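Long-range contact in uncharacterized protein (Desulfotomaculum acetoxidans, PDB 3U4Y), which is of unknown function but folds as a seven-bladed beta-propeller related to the lactonase family: residues S122-A134 and L144-F156. Residues are numbered along the deposited sequence; the frame is centred on the assembly and turned at random.
Sequences STIPIPYDAVGIA and LIDRSSANTVRRF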
loop_
_atom_site.group_PDB
_atom_site.type_symbol
_atom_site.label_atom_id
_atom_site.label_comp_id
_atom_site.label_asym_id
_atom_site.label_seq_id
_atom_site.Cartn_x
_atom_site.Cartn_y
_atom_site.Cartn_z
ATOM N N SER A 122 -7.257 5.450 18.429
ATOM C CA SER A 122 -6.029 6.041 18.938
ATOM C C SER A 122 -5.387 6.978 17.948
ATOM O O SER A 122 -5.504 6.822 16.731
ATOM C CB SER A 122 -5.020 4.971 19.366
ATOM O OG SER A 122 -3.907 5.568 20.017
ATOM N N THR A 123 -4.694 7.959 18.499
ATOM C CA THR A 123 -3.971 8.913 17.694
ATOM C C THR A 123 -2.644 9.209 18.370
ATOM O O THR A 123 -2.583 9.466 19.570
ATOM C CB THR A 123 -4.793 10.188 17.500
ATOM O OG1 THR A 123 -6.093 9.835 17.001
ATOM C CG2 THR A 123 -4.106 11.112 16.515
ATOM N N ILE A 124 -1.572 9.113 17.601
ATOM C CA ILE A 124 -0.261 9.506 18.086
ATOM C C ILE A 124 0.489 10.271 17.003
ATOM O O ILE A 124 0.292 10.040 15.804
ATOM C CB ILE A 124 0.571 8.298 18.627
ATOM C CG1 ILE A 124 1.018 7.356 17.506
ATOM C CG2 ILE A 124 -0.211 7.526 19.692
ATOM C CD1 ILE A 124 1.985 6.318 17.989
ATOM N N PRO A 125 1.352 11.196 17.427
ATOM C CA PRO A 125 2.150 12.024 16.521
ATOM C C PRO A 125 3.318 11.248 15.909
ATOM O O PRO A 125 3.968 10.409 16.553
ATOM C CB PRO A 125 2.681 13.118 17.443
ATOM C CG PRO A 125 2.850 12.413 18.728
ATOM C CD PRO A 125 1.717 11.420 18.832
ATOM N N ILE A 126 3.572 11.552 14.645
ATOM C CA ILE A 126 4.655 10.947 13.905
ATOM C C ILE A 126 5.517 12.080 13.338
ATOM O O ILE A 126 5.064 13.224 13.249
ATOM C CB ILE A 126 4.082 10.016 12.814
ATOM C CG1 ILE A 126 3.289 10.807 11.779
ATOM C CG2 ILE A 126 3.134 9.019 13.448
ATOM C CD1 ILE A 126 2.868 9.998 10.593
ATOM N N PRO A 127 6.771 11.783 12.982
ATOM C CA PRO A 127 7.678 12.840 12.534
ATOM C C PRO A 127 7.257 13.436 11.210
ATOM O O PRO A 127 6.539 12.803 10.447
ATOM C CB PRO A 127 9.014 12.111 12.352
ATOM C CG PRO A 127 8.892 10.879 13.142
ATOM C CD PRO A 127 7.452 10.487 13.081
ATOM N N TYR A 128 7.748 14.644 10.956
ATOM C CA TYR A 128 7.503 15.405 9.735
ATOM C C TYR A 128 7.743 14.664 8.413
ATOM O O TYR A 128 7.015 14.877 7.450
ATOM C CB TYR A 128 8.355 16.680 9.760
ATOM C CG TYR A 128 9.807 16.433 9.501
ATOM C CD1 TYR A 128 10.360 16.677 8.256
ATOM C CD2 TYR A 128 10.622 15.934 10.490
ATOM C CE1 TYR A 128 11.695 16.440 8.007
ATOM C CE2 TYR A 128 11.968 15.680 10.256
ATOM C CZ TYR A 128 12.504 15.939 9.015
ATOM O OH TYR A 128 13.844 15.690 8.785
ATOM N N ASP A 129 8.749 13.797 8.368
ATOM C CA ASP A 129 9.171 13.176 7.106
ATOM C C ASP A 129 8.546 11.824 6.862
ATOM O O ASP A 129 8.995 11.095 5.981
ATOM C CB ASP A 129 10.696 13.031 7.034
ATOM C CG ASP A 129 11.280 12.390 8.274
ATOM O OD1 ASP A 129 10.609 12.359 9.327
ATOM O OD2 ASP A 129 12.427 11.935 8.203
ATOM N N ALA A 130 7.509 11.516 7.638
ATOM C CA ALA A 130 6.852 10.213 7.642
ATOM C C ALA A 130 5.993 9.923 6.401
ATOM O O ALA A 130 5.024 10.629 6.145
ATOM C CB ALA A 130 6.008 10.117 8.868
ATOM N N VAL A 131 6.351 8.896 5.632
ATOM C CA VAL A 131 5.485 8.379 4.565
ATOM C C VAL A 131 5.494 6.850 4.513
ATOM O O VAL A 131 6.485 6.208 4.861
ATOM C CB VAL A 131 5.837 8.934 3.168
ATOM C CG1 VAL A 131 5.947 10.426 3.232
ATOM C CG2 VAL A 131 7.126 8.347 2.655
ATOM N N GLY A 132 4.382 6.282 4.068
ATOM C CA GLY A 132 4.238 4.847 3.978
ATOM C C GLY A 132 3.921 4.186 5.305
ATOM O O GLY A 132 4.401 4.612 6.361
ATOM N N ILE A 133 3.087 3.148 5.249
ATOM C CA ILE A 133 2.815 2.316 6.417
ATOM C C ILE A 133 2.723 0.852 6.010
ATOM O O ILE A 133 2.374 0.511 4.867
ATOM C CB ILE A 133 1.549 2.763 7.211
ATOM C CG1 ILE A 133 1.478 2.076 8.566
ATOM C CG2 ILE A 133 0.285 2.454 6.465
ATOM C CD1 ILE A 133 0.299 2.515 9.383
ATOM N N ALA A 134 3.077 -0.005 6.955
ATOM C CA ALA A 134 2.999 -1.433 6.757
ATOM C C ALA A 134 2.777 -2.108 8.105
ATOM O O ALA A 134 3.458 -1.808 9.091
ATOM C CB ALA A 134 4.261 -1.947 6.097
ATOM N N LEU A 144 5.749 -0.434 10.837
ATOM C CA LEU A 144 6.932 0.260 10.403
ATOM C C LEU A 144 6.515 1.294 9.404
ATOM O O LEU A 144 5.632 1.047 8.587
ATOM C CB LEU A 144 7.882 -0.709 9.702
ATOM C CG LEU A 144 9.086 -1.375 10.367
ATOM C CD1 LEU A 144 8.862 -1.698 11.832
ATOM C CD2 LEU A 144 9.381 -2.623 9.566
ATOM N N ILE A 145 7.184 2.443 9.446
ATOM C CA ILE A 145 6.914 3.543 8.535
ATOM C C ILE A 145 8.238 4.064 8.044
ATOM O O ILE A 145 9.245 3.908 8.719
ATOM C CB ILE A 145 6.206 4.697 9.259
ATOM C CG1 ILE A 145 7.084 5.187 10.411
ATOM C CG2 ILE A 145 4.829 4.271 9.752
ATOM C CD1 ILE A 145 6.769 6.559 10.893
ATOM N N ASP A 146 8.234 4.688 6.874
ATOM C CA ASP A 146 9.420 5.355 6.338
ATOM C C ASP A 146 9.605 6.777 6.878
ATOM O O ASP A 146 8.644 7.487 7.141
ATOM C CB ASP A 146 9.330 5.419 4.819
ATOM C CG ASP A 146 9.203 4.057 4.195
ATOM O OD1 ASP A 146 8.347 3.878 3.305
ATOM O OD2 ASP A 146 9.962 3.159 4.596
ATOM N N ARG A 147 10.855 7.185 7.040
ATOM C CA ARG A 147 11.174 8.576 7.371
ATOM C C ARG A 147 12.115 9.159 6.305
ATOM O O ARG A 147 13.323 8.955 6.346
ATOM C CB ARG A 147 11.786 8.660 8.765
ATOM C CG ARG A 147 10.817 8.284 9.873
ATOM C CD ARG A 147 11.341 8.811 11.164
ATOM N NE ARG A 147 11.761 10.185 10.949
ATOM C CZ ARG A 147 12.420 10.930 11.825
ATOM N NH1 ARG A 147 12.764 10.443 13.010
ATOM N NH2 ARG A 147 12.729 12.173 11.502
ATOM N N SER A 148 11.541 9.884 5.355
ATOM C CA SER A 148 12.190 10.128 4.072
ATOM C C SER A 148 13.434 10.988 4.160
ATOM O O SER A 148 14.328 10.873 3.333
ATOM C CB SER A 148 11.199 10.736 3.065
ATOM O OG SER A 148 10.378 11.734 3.662
ATOM N N SER A 149 13.487 11.866 5.150
ATOM C CA SER A 149 14.633 12.754 5.279
ATOM C C SER A 149 15.715 12.183 6.190
ATOM O O SER A 149 16.886 12.485 6.019
ATOM C CB SER A 149 14.197 14.149 5.726
ATOM O OG SER A 149 13.507 14.787 4.673
ATOM N N ALA A 150 15.326 11.345 7.142
ATOM C CA ALA A 150 16.284 10.655 8.003
ATOM C C ALA A 150 16.789 9.337 7.399
ATOM O O ALA A 150 17.530 8.615 8.040
ATOM C CB ALA A 150 15.678 10.410 9.372
ATOM N N ASN A 151 16.387 9.036 6.168
ATOM C CA ASN A 151 16.766 7.797 5.493
ATOM C C ASN A 151 16.801 6.570 6.400
ATOM O O ASN A 151 17.724 5.748 6.344
ATOM C CB ASN A 151 18.101 7.973 4.805
ATOM C CG ASN A 151 18.133 9.191 3.964
ATOM O OD1 ASN A 151 17.780 9.167 2.787
ATOM N ND2 ASN A 151 18.535 10.286 4.562
ATOM N N THR A 152 15.753 6.450 7.200
ATOM C CA THR A 152 15.677 5.491 8.271
ATOM C C THR A 152 14.234 5.001 8.271
ATOM O O THR A 152 13.362 5.688 7.746
ATOM C CB THR A 152 15.934 6.225 9.573
ATOM O OG1 THR A 152 16.140 5.291 10.625
ATOM C CG2 THR A 152 14.737 7.080 9.919
ATOM N N VAL A 153 13.961 3.825 8.829
ATOM C CA VAL A 153 12.560 3.451 9.089
ATOM C C VAL A 153 12.316 3.321 10.589
ATOM O O VAL A 153 13.196 2.885 11.327
ATOM C CB VAL A 153 12.076 2.169 8.344
ATOM C CG1 VAL A 153 12.836 1.977 7.060
ATOM C CG2 VAL A 153 12.233 0.980 9.206
ATOM N N ARG A 154 11.127 3.726 11.035
ATOM C CA ARG A 154 10.800 3.732 12.458
ATOM C C ARG A 154 9.750 2.696 12.790
ATOM O O ARG A 154 8.870 2.417 11.975
ATOM C CB ARG A 154 10.308 5.102 12.874
ATOM C CG ARG A 154 10.166 5.271 14.364
ATOM C CD ARG A 154 10.252 6.736 14.670
ATOM N NE ARG A 154 9.862 7.101 16.022
ATOM C CZ ARG A 154 10.343 8.164 16.655
ATOM N NH1 ARG A 154 9.944 8.446 17.879
ATOM N NH2 ARG A 154 11.251 8.931 16.072
ATOM N N ARG A 155 9.838 2.148 14.000
ATOM C CA ARG A 155 8.999 1.026 14.407
ATOM C C ARG A 155 7.909 1.379 15.406
ATOM O O ARG A 155 8.192 1.856 16.502
ATOM C CB ARG A 155 9.867 -0.073 15.007
ATOM C CG ARG A 155 9.140 -0.845 16.061
ATOM C CD ARG A 155 9.945 -1.951 16.686
ATOM N NE ARG A 155 9.022 -2.744 17.487
ATOM C CZ ARG A 155 9.294 -3.270 18.672
ATOM N NH1 ARG A 155 10.485 -3.121 19.224
ATOM N NH2 ARG A 155 8.358 -3.954 19.299
ATOM N N PHE A 156 6.662 1.100 15.041
ATOM C CA PHE A 156 5.536 1.340 15.942
ATOM C C PHE A 156 4.810 0.080 16.388
ATOM O O PHE A 156 5.111 -1.025 15.942
ATOM C CB PHE A 156 4.544 2.287 15.298
ATOM C CG PHE A 156 5.076 3.668 15.112
ATOM C CD1 PHE A 156 4.683 4.695 15.959
ATOM C CD2 PHE A 156 5.976 3.943 14.095
ATOM C CE1 PHE A 156 5.168 5.977 15.793
ATOM C CE2 PHE A 156 6.471 5.222 13.921
ATOM C CZ PHE A 156 6.066 6.242 14.774
#
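Two backbone N-H groups grip OD2 of D129: the amide of A150, at 3.1 Å from OD2, comes nearly along the C-O axis, while that of S149 takes the anti lone pair. The other oxygen, OD1, faces R147, whose NE lies 2.9 Å from it in a salt bridge, on the syn side but tilted 22° out of the carboxylate plane; NH2 adds a weak bond to the same oxygen. Carboxylate and guanidinium planes stand almost perpendicular, 87° apart, so this is not the flat two-pronged pairing. NH1 of R147 makes a salt bridge to E170. With CG between its backbone N and carbonyl carbon (chi1 50°), D129 turns its carboxylate toward the loop 148-151, and its carbonyl O meanwhile accepts from both N and OG of S148, the latter at 2.8 Å. The contact illustrates how propeller blades are linked: strand 119-125 closes one four-stranded blade, and the chain crosses through a type I turn, P127 to A130, into the innermost strand of the next. There 130-134 pairs antiparallel with 144-147, V131 N bonding D146 O at 3.1 Å. An alanine in place of D129 would probably leave the S149 and A150 amides without their acceptor and take the D129 carboxylate away from R147. P127 CB sits 3.5 Å above the centre of the R147 guanidinium, with A150 CB toward the rim of the opposite face. Between the blades, I124 CD1 meets the F156 ring at its edge, 3.7 Å from CD1 of F156.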